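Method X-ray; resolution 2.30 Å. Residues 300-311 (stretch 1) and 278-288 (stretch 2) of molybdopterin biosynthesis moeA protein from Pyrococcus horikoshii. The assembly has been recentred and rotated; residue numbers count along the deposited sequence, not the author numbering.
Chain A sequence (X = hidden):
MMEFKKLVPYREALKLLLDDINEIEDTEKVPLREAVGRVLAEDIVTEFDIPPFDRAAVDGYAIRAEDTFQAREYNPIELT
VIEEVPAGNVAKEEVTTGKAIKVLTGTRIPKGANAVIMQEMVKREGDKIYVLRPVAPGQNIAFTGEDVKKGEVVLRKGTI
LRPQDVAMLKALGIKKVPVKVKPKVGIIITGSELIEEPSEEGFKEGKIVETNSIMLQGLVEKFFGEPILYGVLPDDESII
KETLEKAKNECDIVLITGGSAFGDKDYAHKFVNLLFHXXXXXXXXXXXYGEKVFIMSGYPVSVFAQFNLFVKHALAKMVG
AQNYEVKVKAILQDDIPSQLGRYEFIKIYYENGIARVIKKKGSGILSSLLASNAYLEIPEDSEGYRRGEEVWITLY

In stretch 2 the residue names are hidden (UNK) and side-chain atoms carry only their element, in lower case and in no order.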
# COMPACT_ATOMS: atom_id res chain seq x y z
N PRO A 300 1.86 -12.20 19.17
CA PRO A 300 1.92 -11.47 17.90
C PRO A 300 0.79 -11.75 16.90
O PRO A 300 0.24 -10.80 16.36
CB PRO A 300 3.26 -11.92 17.30
CG PRO A 300 4.10 -12.24 18.48
CD PRO A 300 3.17 -12.79 19.51
N VAL A 301 0.46 -13.01 16.68
CA VAL A 301 -0.61 -13.36 15.74
C VAL A 301 -1.94 -12.75 16.19
O VAL A 301 -2.69 -12.21 15.38
CB VAL A 301 -0.76 -14.89 15.56
CG1 VAL A 301 -1.93 -15.21 14.65
CG2 VAL A 301 0.53 -15.50 15.02
N SER A 302 -2.21 -12.85 17.48
CA SER A 302 -3.43 -12.31 18.07
C SER A 302 -3.50 -10.77 18.10
O SER A 302 -4.58 -10.20 17.94
CB SER A 302 -3.60 -12.87 19.48
OG SER A 302 -4.80 -12.43 20.08
N VAL A 303 -2.37 -10.11 18.30
CA VAL A 303 -2.31 -8.64 18.26
C VAL A 303 -2.57 -8.13 16.84
O VAL A 303 -3.20 -7.09 16.67
CB VAL A 303 -0.93 -8.11 18.74
CG1 VAL A 303 -0.75 -6.63 18.41
CG2 VAL A 303 -0.78 -8.34 20.23
N PHE A 304 -2.08 -8.86 15.84
CA PHE A 304 -2.22 -8.48 14.44
C PHE A 304 -3.68 -8.50 14.01
O PHE A 304 -4.15 -7.57 13.36
CB PHE A 304 -1.41 -9.44 13.56
CG PHE A 304 -1.39 -9.08 12.10
CD1 PHE A 304 -0.47 -8.17 11.59
CD2 PHE A 304 -2.28 -9.69 11.21
CE1 PHE A 304 -0.45 -7.85 10.25
CE2 PHE A 304 -2.26 -9.38 9.86
CZ PHE A 304 -1.35 -8.45 9.38
N ALA A 305 -4.39 -9.56 14.38
CA ALA A 305 -5.81 -9.68 14.08
C ALA A 305 -6.62 -8.61 14.81
O ALA A 305 -7.57 -8.05 14.26
CB ALA A 305 -6.31 -11.06 14.47
N GLN A 306 -6.23 -8.31 16.05
CA GLN A 306 -6.88 -7.26 16.82
C GLN A 306 -6.63 -5.88 16.23
O GLN A 306 -7.49 -5.01 16.31
CB GLN A 306 -6.42 -7.31 18.28
CG GLN A 306 -7.07 -8.43 19.08
CD GLN A 306 -6.43 -8.63 20.44
OE1 GLN A 306 -5.39 -8.03 20.74
NE2 GLN A 306 -7.04 -9.47 21.26
N PHE A 307 -5.45 -5.68 15.64
CA PHE A 307 -5.11 -4.39 15.06
C PHE A 307 -5.91 -4.17 13.78
O PHE A 307 -6.50 -3.11 13.60
CB PHE A 307 -3.61 -4.28 14.77
CG PHE A 307 -3.23 -2.97 14.15
CD1 PHE A 307 -2.85 -1.90 14.94
CD2 PHE A 307 -3.28 -2.80 12.78
CE1 PHE A 307 -2.52 -0.68 14.37
CE2 PHE A 307 -2.95 -1.58 12.20
CZ PHE A 307 -2.58 -0.53 12.99
N ASN A 308 -5.94 -5.17 12.91
CA ASN A 308 -6.66 -5.07 11.65
C ASN A 308 -8.18 -4.98 11.81
O ASN A 308 -8.84 -4.29 11.04
CB ASN A 308 -6.30 -6.26 10.75
CG ASN A 308 -4.98 -6.07 10.04
OD1 ASN A 308 -4.90 -5.35 9.04
ND2 ASN A 308 -3.92 -6.69 10.56
N LEU A 309 -8.71 -5.64 12.83
CA LEU A 309 -10.16 -5.70 13.04
C LEU A 309 -10.70 -4.53 13.85
O LEU A 309 -11.89 -4.24 13.79
CB LEU A 309 -10.56 -7.03 13.71
CG LEU A 309 -10.40 -8.28 12.85
CD1 LEU A 309 -10.56 -9.53 13.68
CD2 LEU A 309 -11.39 -8.29 11.70
N PHE A 310 -9.84 -3.84 14.60
CA PHE A 310 -10.27 -2.75 15.48
C PHE A 310 -9.46 -1.48 15.27
O PHE A 310 -9.99 -0.47 14.80
CB PHE A 310 -10.19 -3.18 16.95
CG PHE A 310 -11.24 -4.18 17.35
CD1 PHE A 310 -10.89 -5.48 17.68
CD2 PHE A 310 -12.57 -3.82 17.40
CE1 PHE A 310 -11.86 -6.39 18.05
CE2 PHE A 310 -13.55 -4.74 17.77
CZ PHE A 310 -13.19 -6.02 18.10
N VAL A 311 -8.18 -1.55 15.60
CA VAL A 311 -7.32 -0.36 15.63
C VAL A 311 -7.23 0.33 14.26
O VAL A 311 -7.35 1.55 14.17
CB VAL A 311 -5.89 -0.70 16.12
CG1 VAL A 311 -5.05 0.57 16.24
CG2 VAL A 311 -5.94 -1.43 17.46
N UNK A 278 -13.86 -9.20 26.22
CA UNK A 278 -14.27 -10.53 25.84
C UNK A 278 -15.14 -10.39 24.61
O UNK A 278 -16.31 -10.00 24.70
N UNK A 279 -14.55 -10.68 23.46
CA UNK A 279 -15.21 -10.50 22.18
C UNK A 279 -15.21 -11.81 21.40
O UNK A 279 -14.60 -12.81 21.80
c UNK A 279 -13.36 -9.84 20.54
o UNK A 279 -15.43 -8.76 20.46
c UNK A 279 -14.52 -9.34 21.40
N UNK A 280 -15.88 -11.79 20.26
CA UNK A 280 -16.18 -13.00 19.51
C UNK A 280 -15.04 -13.44 18.56
O UNK A 280 -15.00 -14.59 18.14
c UNK A 280 -17.52 -12.78 18.77
c UNK A 280 -17.65 -13.61 17.54
o UNK A 280 -18.60 -13.24 19.59
N UNK A 281 -14.11 -12.54 18.25
CA UNK A 281 -13.08 -12.84 17.26
C UNK A 281 -12.13 -13.97 17.70
O UNK A 281 -11.98 -14.23 18.89
c UNK A 281 -12.27 -11.57 16.85
c UNK A 281 -11.32 -11.13 17.97
c UNK A 281 -13.21 -10.44 16.44
c UNK A 281 -10.26 -10.14 17.50
N UNK A 282 -11.50 -14.61 16.72
CA UNK A 282 -10.58 -15.71 16.95
C UNK A 282 -9.53 -15.74 15.83
O UNK A 282 -9.90 -15.93 14.67
c UNK A 282 -11.33 -17.04 16.98
c UNK A 282 -10.49 -18.24 17.43
n UNK A 282 -9.87 -21.47 16.01
c UNK A 282 -11.14 -19.57 17.06
c UNK A 282 -10.19 -20.75 17.28
N UNK A 283 -8.25 -15.55 16.14
CA UNK A 283 -7.76 -15.23 17.49
C UNK A 283 -8.09 -13.80 17.93
O UNK A 283 -8.71 -13.06 17.16
c UNK A 283 -7.15 -15.62 15.16
c UNK A 283 -6.24 -15.40 17.35
c UNK A 283 -5.95 -15.13 15.92
N UNK A 284 -7.69 -13.44 19.14
CA UNK A 284 -7.90 -12.10 19.67
C UNK A 284 -9.14 -11.95 20.54
O UNK A 284 -9.59 -10.83 20.78
N UNK A 285 -9.67 -13.07 21.02
CA UNK A 285 -10.90 -13.11 21.81
C UNK A 285 -10.91 -12.18 23.04
O UNK A 285 -11.87 -11.44 23.24
n UNK A 285 -13.48 -17.59 27.04
n UNK A 285 -13.49 -18.54 24.94
c UNK A 285 -11.80 -14.79 23.61
c UNK A 285 -13.16 -17.53 25.75
c UNK A 285 -12.12 -16.25 23.90
n UNK A 285 -12.52 -16.45 25.29
c UNK A 285 -11.23 -14.57 22.21
N UNK A 286 -9.86 -12.20 23.87
CA UNK A 286 -9.83 -11.37 25.09
C UNK A 286 -9.69 -9.85 24.88
O UNK A 286 -9.41 -9.14 25.85
c UNK A 286 -8.63 -13.01 23.74
c UNK A 286 -8.62 -11.91 25.86
c UNK A 286 -8.23 -13.19 25.16
N UNK A 287 -9.88 -9.35 23.66
CA UNK A 287 -9.81 -7.92 23.38
C UNK A 287 -10.93 -7.15 24.09
O UNK A 287 -12.07 -7.59 24.13
c UNK A 287 -8.94 -4.06 21.10
c UNK A 287 -8.84 -5.41 21.44
c UNK A 287 -11.31 -4.31 20.86
c UNK A 287 -9.88 -7.66 21.87
c UNK A 287 -11.21 -5.64 21.20
c UNK A 287 -9.98 -6.21 21.49
c UNK A 287 -10.18 -3.51 20.82
N UNK A 288 -10.57 -6.00 24.67
CA UNK A 288 -11.53 -5.07 25.24
C UNK A 288 -11.20 -3.63 24.88
O UNK A 288 -10.15 -3.36 24.28

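Position 278 has no side-chain atoms and touches nothing on the helix 300-311. Its phi/psi of 93/102 would jam a CB against the preceding carbonyl, so it is Gly278. Position 279 has one carbon carrying an oxygen and a carbon, the oxygen lying at the edge of the Phe310 ring: Thr279. Its OG1, 4.3 Å from Phe310 CZ, is hydrogen-bonded elsewhere in the structure, so its polarity costs nothing here. Position 280 repeats the same three atoms out of reach of the helix: Thr280.

Position 281 has four carbons, forked at the first; the end of the two-carbon arm lies near Gln306, Leu309 and Phe310. This is Ile281. Both branches, CD1 and CG2, lie 3.9 Å from Leu309 CD1, and CD1 also meets Gln306 CG at 3.9 Å and Phe310 CE1 at 4.1 Å; a branched apolar side chain suits this surface. At 282, four carbons in a row end in nitrogen; the CA-to-CB bond points away from the helix and the residue is exposed, which suits a charged amine: Lys282.

Position 283 has three carbons closing a ring onto the backbone N, set against Val301 and Ala305, hence Pro283. A cis peptide bond precedes it, a form proline tolerates better than other residues. Its CG packs 4.2 Å from Val301 CG1 and 4.3 Å from Ala305 CB. Position 284 is bare, with CA 3.1 Å from Ser302 OG. An ideal CB would fall 2.9 Å from Gln306 CG and 2.7 Å from Ile281 CD1, and the phi/psi of 96/18 independently calls for glycine: Gly284.

Position 285 has three carbons, a nitrogen, then a carbon bearing two more nitrogens. The guanidinium pattern identifies Arg285; its CA-to-CB bond points away from the helix and the residue is exposed, which suits a charged group. At 286 three carbons again close onto N, giving Pro286, whose phi of -71° fits the type I turn from Gly284 to the position that follows. That position, 287, shows one carbon and a six-carbon ring without a tip oxygen, stacked on Phe310: Phe287. The offset stack has centroids 4.0 Å apart and planes at 13°, with Phe287 CD2 3.3 Å from Phe310 CE1. Position 288 has no side-chain atoms and no helix contact; it is Gly288.

The contact joins apolar packing to one polar tie. Pro283 meets Val301 and Ala305, while Ile281 and Phe287 pack with Phe310. Between them, Gln306 NE2 donates to Gly284 O at 2.9 Å and 168°. Gly284 O also accepts from Phe287 N at 3.3 Å, so the helix grips the turn at its own hydrogen bond.

Stretch 2 278-288: GTTIKPGRPFG
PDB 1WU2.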